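Local coordinates for protein pilotin OutS (Dickeya dadantii, PDB 3UTK) that acts as the pilotin of a type II secretion system, an outer-membrane lipoprotein that interacts with the secretin OutD in exporting pectate lyases and cellulases, at residues A[43-48]-A[90-96]; A[51-55]-A[69-73]. All coordinates share one frame; numbering follows the deposited sequence.

Contact 1 (A[43-48]-A[90-96]); sequences QISQLA and YQSLPQL
Tyr-90 lies along one flank of helix segment 43-48, and its ring touches three residues there. CB starts off to one side, but chi1 of -76° sets CG anti to the carbonyl carbon, and the ring reaches the helix. CD1 comes first, 3.6 Å from CG1 of Ile-44, and CE1 lies near the same atom. Across the ring, CZ is 3.7 Å from CD1 of Leu-47; CE2 lies closer still, at a doubtfully short distance. Both aliphatic groups approach the ring obliquely. At the tip, OH donates a hydrogen bond of 3.1 Å to OE1 of Gln-43. The amide stands almost upright to the ring, and the hydroxyl sits above the carbonyl plane, 46° out of it.

Tyr-90 to Leu-93 form a type I beta turn. At its last position, CD1 of Leu-93 meets CB of Leu-47 at 3.8 Å and lies 3.6 Å from the backbone N of Ala-48. CD2 of Leu-96 presses on CB of Ala-48 at a tight 3.5 Å, and toward Ser-45 the contact thins out.

The contact joins the N-terminal part of helix 40-60 to the loop before helix 94-106 and the first turn of that helix. Ala-80 of helix 69-82 touches both Leu-47 and Tyr-90, and Trp-85 covers Gln-43 and Tyr-90.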
loop_
_atom_site.group_PDB
_atom_site.type_symbol
_atom_site.label_atom_id
_atom_site.label_comp_id
_atom_site.label_asym_id
_atom_site.label_seq_id
_atom_site.Cartn_x
_atom_site.Cartn_y
_atom_site.Cartn_z
ATOM N N GLN A 43 -6.781 11.309 -1.869
ATOM C CA GLN A 43 -5.427 11.098 -1.355
ATOM C C GLN A 43 -5.332 9.894 -0.420
ATOM O O GLN A 43 -4.495 9.008 -0.621
ATOM C CB GLN A 43 -4.901 12.364 -0.669
ATOM C CG GLN A 43 -4.794 13.549 -1.607
ATOM C CD GLN A 43 -4.206 14.776 -0.948
ATOM O OE1 GLN A 43 -3.964 14.799 0.262
ATOM N NE2 GLN A 43 -3.971 15.813 -1.745
ATOM N N ILE A 44 -6.198 9.859 0.590
ATOM C CA ILE A 44 -6.161 8.805 1.601
ATOM C C ILE A 44 -6.445 7.432 1.001
ATOM O O ILE A 44 -5.767 6.451 1.316
ATOM C CB ILE A 44 -7.165 9.076 2.729
ATOM C CG1 ILE A 44 -6.935 10.471 3.316
ATOM C CG2 ILE A 44 -7.055 8.004 3.801
ATOM C CD1 ILE A 44 -7.967 10.881 4.341
ATOM N N SER A 45 -7.452 7.370 0.139
ATOM C CA SER A 45 -7.802 6.135 -0.553
ATOM C C SER A 45 -6.646 5.614 -1.397
ATOM O O SER A 45 -6.441 4.401 -1.511
ATOM C CB SER A 45 -9.012 6.366 -1.451
ATOM O OG SER A 45 -10.185 6.498 -0.676
ATOM N N GLN A 46 -5.903 6.535 -2.000
ATOM C CA GLN A 46 -4.789 6.157 -2.857
ATOM C C GLN A 46 -3.653 5.544 -2.048
ATOM O O GLN A 46 -3.082 4.531 -2.445
ATOM C CB GLN A 46 -4.292 7.357 -3.679
ATOM C CG GLN A 46 -5.265 7.779 -4.777
ATOM C CD GLN A 46 -4.685 8.788 -5.754
ATOM O OE1 GLN A 46 -3.524 9.188 -5.651
ATOM N NE2 GLN A 46 -5.502 9.203 -6.716
ATOM N N LEU A 47 -3.325 6.162 -0.915
ATOM C CA LEU A 47 -2.260 5.649 -0.057
ATOM C C LEU A 47 -2.626 4.291 0.526
ATOM O O LEU A 47 -1.783 3.394 0.592
ATOM C CB LEU A 47 -1.951 6.632 1.071
ATOM C CG LEU A 47 -1.496 8.011 0.602
ATOM C CD1 LEU A 47 -1.264 8.930 1.798
ATOM C CD2 LEU A 47 -0.243 7.896 -0.245
ATOM N N ALA A 48 -3.886 4.147 0.938
ATOM C CA ALA A 48 -4.356 2.913 1.554
ATOM C C ALA A 48 -4.277 1.768 0.560
ATOM O O ALA A 48 -3.962 0.636 0.926
ATOM C CB ALA A 48 -5.791 3.074 2.084
ATOM N N TYR A 90 -4.970 12.565 7.546
ATOM C CA TYR A 90 -4.841 11.160 7.168
ATOM C C TYR A 90 -5.311 10.154 8.223
ATOM O O TYR A 90 -5.128 8.951 8.047
ATOM C CB TYR A 90 -3.395 10.853 6.761
ATOM C CG TYR A 90 -3.030 11.372 5.394
ATOM C CD1 TYR A 90 -3.948 12.083 4.630
ATOM C CD2 TYR A 90 -1.772 11.137 4.856
ATOM C CE1 TYR A 90 -3.613 12.561 3.374
ATOM C CE2 TYR A 90 -1.434 11.605 3.604
ATOM C CZ TYR A 90 -2.357 12.313 2.867
ATOM O OH TYR A 90 -2.016 12.779 1.618
ATOM N N GLN A 91 -5.931 10.646 9.292
ATOM C CA GLN A 91 -6.345 9.807 10.424
ATOM C C GLN A 91 -6.824 8.394 10.060
ATOM O O GLN A 91 -6.498 7.412 10.746
ATOM C CB GLN A 91 -7.414 10.529 11.257
ATOM C CG GLN A 91 -6.878 11.701 12.067
ATOM C CD GLN A 91 -6.917 13.016 11.307
ATOM O OE1 GLN A 91 -7.385 13.080 10.170
ATOM N NE2 GLN A 91 -6.434 14.076 11.940
ATOM N N SER A 92 -7.585 8.291 8.976
ATOM C CA SER A 92 -8.203 7.030 8.593
ATOM C C SER A 92 -7.347 6.194 7.641
ATOM O O SER A 92 -7.889 5.526 6.757
ATOM C CB SER A 92 -9.561 7.296 7.944
ATOM O OG SER A 92 -9.412 8.095 6.781
ATOM N N LEU A 93 -6.027 6.194 7.829
ATOM C CA LEU A 93 -5.137 5.476 6.899
ATOM C C LEU A 93 -4.829 4.006 7.246
ATOM O O LEU A 93 -4.962 3.129 6.393
ATOM C CB LEU A 93 -3.824 6.251 6.652
ATOM C CG LEU A 93 -2.852 5.576 5.666
ATOM C CD1 LEU A 93 -3.511 5.325 4.314
ATOM C CD2 LEU A 93 -1.554 6.375 5.488
ATOM N N PRO A 94 -4.400 3.729 8.491
ATOM C CA PRO A 94 -4.045 2.339 8.825
ATOM C C PRO A 94 -5.216 1.345 8.794
ATOM O O PRO A 94 -5.080 0.257 8.230
ATOM C CB PRO A 94 -3.491 2.449 10.247
ATOM C CG PRO A 94 -3.075 3.900 10.389
ATOM C CD PRO A 94 -4.080 4.664 9.587
ATOM N N GLN A 95 -6.341 1.691 9.415
ATOM C CA GLN A 95 -7.505 0.816 9.366
ATOM C C GLN A 95 -8.019 0.647 7.939
ATOM O O GLN A 95 -8.408 -0.454 7.537
ATOM C CB GLN A 95 -8.630 1.333 10.259
ATOM C CG GLN A 95 -9.849 0.418 10.256
ATOM C CD GLN A 95 -9.503 -1.005 10.664
ATOM O OE1 GLN A 95 -8.769 -1.226 11.627
ATOM N NE2 GLN A 95 -10.021 -1.976 9.925
ATOM N N LEU A 96 -8.028 1.735 7.176
ATOM C CA LEU A 96 -8.508 1.665 5.802
ATOM C C LEU A 96 -7.635 0.710 5.000
ATOM O O LEU A 96 -8.133 -0.063 4.180
ATOM C CB LEU A 96 -8.519 3.045 5.143
ATOM C CG LEU A 96 -8.931 2.993 3.667
ATOM C CD1 LEU A 96 -10.332 2.392 3.517
ATOM C CD2 LEU A 96 -8.860 4.359 3.015
#

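Contact 2 (A[51-55]-A[69-73]); sequences VAASK and DGTIL
Ile-72 points from helix segment 69-73 at the facing turn of helix 40-60 and fills the tight part of the contact. Its branch CG2 touches two residues at once: CG1 of Val-51 at 3.7 Å and CB of Ser-54 at the same distance. The other branch ends in CD1, which lies 3.8 Å from CB of Ser-54 and reaches toward the backbone N of Lys-55. With chi1 at -64°, CG1 stands beside the backbone N and CG2 beside the carbonyl carbon, and the two methyl ends spread over the turn. Leu-73 adds a looser touch, its CD1 4.1 Å from CG2 of Val-51. The hydroxyl of Ser-54 is buried, but it bonds back to the carbonyl of Leu-50 one turn earlier. Its CB makes the closer contact with Ile-72.

The other end of the contact is polar and partly exposed. Lys-55 is fully extended, and its NZ forms a salt bridge of 3.1 Å with OD2 of Asp-69. The amine meets the syn side of this oxygen, 19° out of the carboxylate plane. CD of Lys-55 also runs beside the carboxylate, 3.7 Å from OD1. Each charge has a second partner. NZ pairs with Glu-98, and OD1 of Asp-69 pairs with Arg-58, so the carboxylate is held through both oxygens.

The two short segments run roughly antiparallel, at 142°, and their axes come within 9.9 Å at their closest. The contact joins helix 40-60 to the first turn of helix 69-82; the antiparallel pair is consistent with one of the nested helical hairpins of the pilotin fold. Met-129 of helix 123-131 covers Ser-54 and Ile-72, while helix 94-106 meets Val-51 through Ser-97 and Lys-55 through Tyr-101.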
loop_
_atom_site.group_PDB
_atom_site.type_symbol
_atom_site.label_atom_id
_atom_site.label_comp_id
_atom_site.label_asym_id
_atom_site.label_seq_id
_atom_site.Cartn_x
_atom_site.Cartn_y
_atom_site.Cartn_z
ATOM N N VAL A 51 -0.646 0.660 0.406
ATOM C CA VAL A 51 -0.334 -0.115 1.596
ATOM C C VAL A 51 -0.934 -1.527 1.507
ATOM O O VAL A 51 -0.258 -2.513 1.802
ATOM C CB VAL A 51 -0.827 0.605 2.866
ATOM C CG1 VAL A 51 -0.551 -0.245 4.087
ATOM C CG2 VAL A 51 -0.128 1.967 2.992
ATOM N N ALA A 52 -2.196 -1.612 1.095
ATOM C CA ALA A 52 -2.881 -2.897 0.939
ATOM C C ALA A 52 -2.199 -3.801 -0.081
ATOM O O ALA A 52 -2.036 -4.999 0.154
ATOM C CB ALA A 52 -4.330 -2.679 0.541
ATOM N N ALA A 53 -1.825 -3.233 -1.221
ATOM C CA ALA A 53 -1.138 -3.997 -2.265
ATOM C C ALA A 53 0.222 -4.496 -1.767
ATOM O O ALA A 53 0.628 -5.619 -2.051
ATOM C CB ALA A 53 -0.973 -3.155 -3.525
ATOM N N SER A 54 0.931 -3.641 -1.034
ATOM C CA SER A 54 2.203 -4.026 -0.452
ATOM C C SER A 54 2.070 -5.161 0.564
ATOM O O SER A 54 2.870 -6.078 0.549
ATOM C CB SER A 54 2.891 -2.824 0.193
ATOM O OG SER A 54 3.183 -1.841 -0.784
ATOM N N LYS A 55 1.090 -5.087 1.467
ATOM C CA LYS A 55 0.883 -6.177 2.425
ATOM C C LYS A 55 0.493 -7.459 1.679
ATOM O O LYS A 55 0.913 -8.552 2.044
ATOM C CB LYS A 55 -0.176 -5.809 3.474
ATOM C CG LYS A 55 -0.406 -6.899 4.522
ATOM C CD LYS A 55 -1.348 -6.459 5.636
ATOM C CE LYS A 55 -1.455 -7.540 6.706
ATOM N NZ LYS A 55 -2.076 -7.029 7.960
ATOM N N ASP A 69 3.973 -3.773 8.411
ATOM C CA ASP A 69 2.908 -2.830 8.086
ATOM C C ASP A 69 3.266 -1.400 8.486
ATOM O O ASP A 69 2.956 -0.450 7.768
ATOM C CB ASP A 69 1.594 -3.237 8.771
ATOM C CG ASP A 69 1.070 -4.589 8.299
ATOM O OD1 ASP A 69 1.618 -5.161 7.324
ATOM O OD2 ASP A 69 0.090 -5.072 8.902
ATOM N N GLY A 70 3.908 -1.251 9.640
ATOM C CA GLY A 70 4.293 0.063 10.134
ATOM C C GLY A 70 5.238 0.766 9.176
ATOM O O GLY A 70 5.096 1.960 8.914
ATOM N N THR A 71 6.199 0.016 8.642
ATOM C CA THR A 71 7.165 0.573 7.700
ATOM C C THR A 71 6.505 0.895 6.364
ATOM O O THR A 71 6.786 1.934 5.763
ATOM C CB THR A 71 8.353 -0.379 7.461
ATOM O OG1 THR A 71 8.988 -0.679 8.710
ATOM C CG2 THR A 71 9.372 0.254 6.518
ATOM N N ILE A 72 5.642 -0.006 5.893
ATOM C CA ILE A 72 4.871 0.248 4.683
ATOM C C ILE A 72 4.045 1.527 4.837
ATOM O O ILE A 72 4.014 2.368 3.936
ATOM C CB ILE A 72 3.952 -0.944 4.333
ATOM C CG1 ILE A 72 4.784 -2.191 4.013
ATOM C CG2 ILE A 72 3.054 -0.599 3.152
ATOM C CD1 ILE A 72 3.942 -3.461 3.767
ATOM N N LEU A 73 3.382 1.675 5.982
ATOM C CA LEU A 73 2.605 2.876 6.262
ATOM C C LEU A 73 3.464 4.140 6.244
ATOM O O LEU A 73 3.073 5.169 5.684
ATOM C CB LEU A 73 1.919 2.765 7.623
ATOM C CG LEU A 73 0.667 3.623 7.729
ATOM C CD1 LEU A 73 -0.467 2.893 7.016
ATOM C CD2 LEU A 73 0.309 3.904 9.186
#

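Helix 40-60 comes first from the N terminus and supplies one side of both contacts. Its early turns take part in contact 1 and its later turns in contact 2. The chain then turns back, and the start of helix 69-82 closes the shorter loop at contact 2. It runs on through that helix and a further loop before 90-96 closes the longer loop at contact 1. The shorter loop thus lies wholly within the longer one, and the two do not cross. The contacts also meet directly: Leu-73 of contact 2 packs against Leu-93 and Pro-94 of contact 1. Together they tie helices 40-60, 69-82 and 94-106 into one helical core.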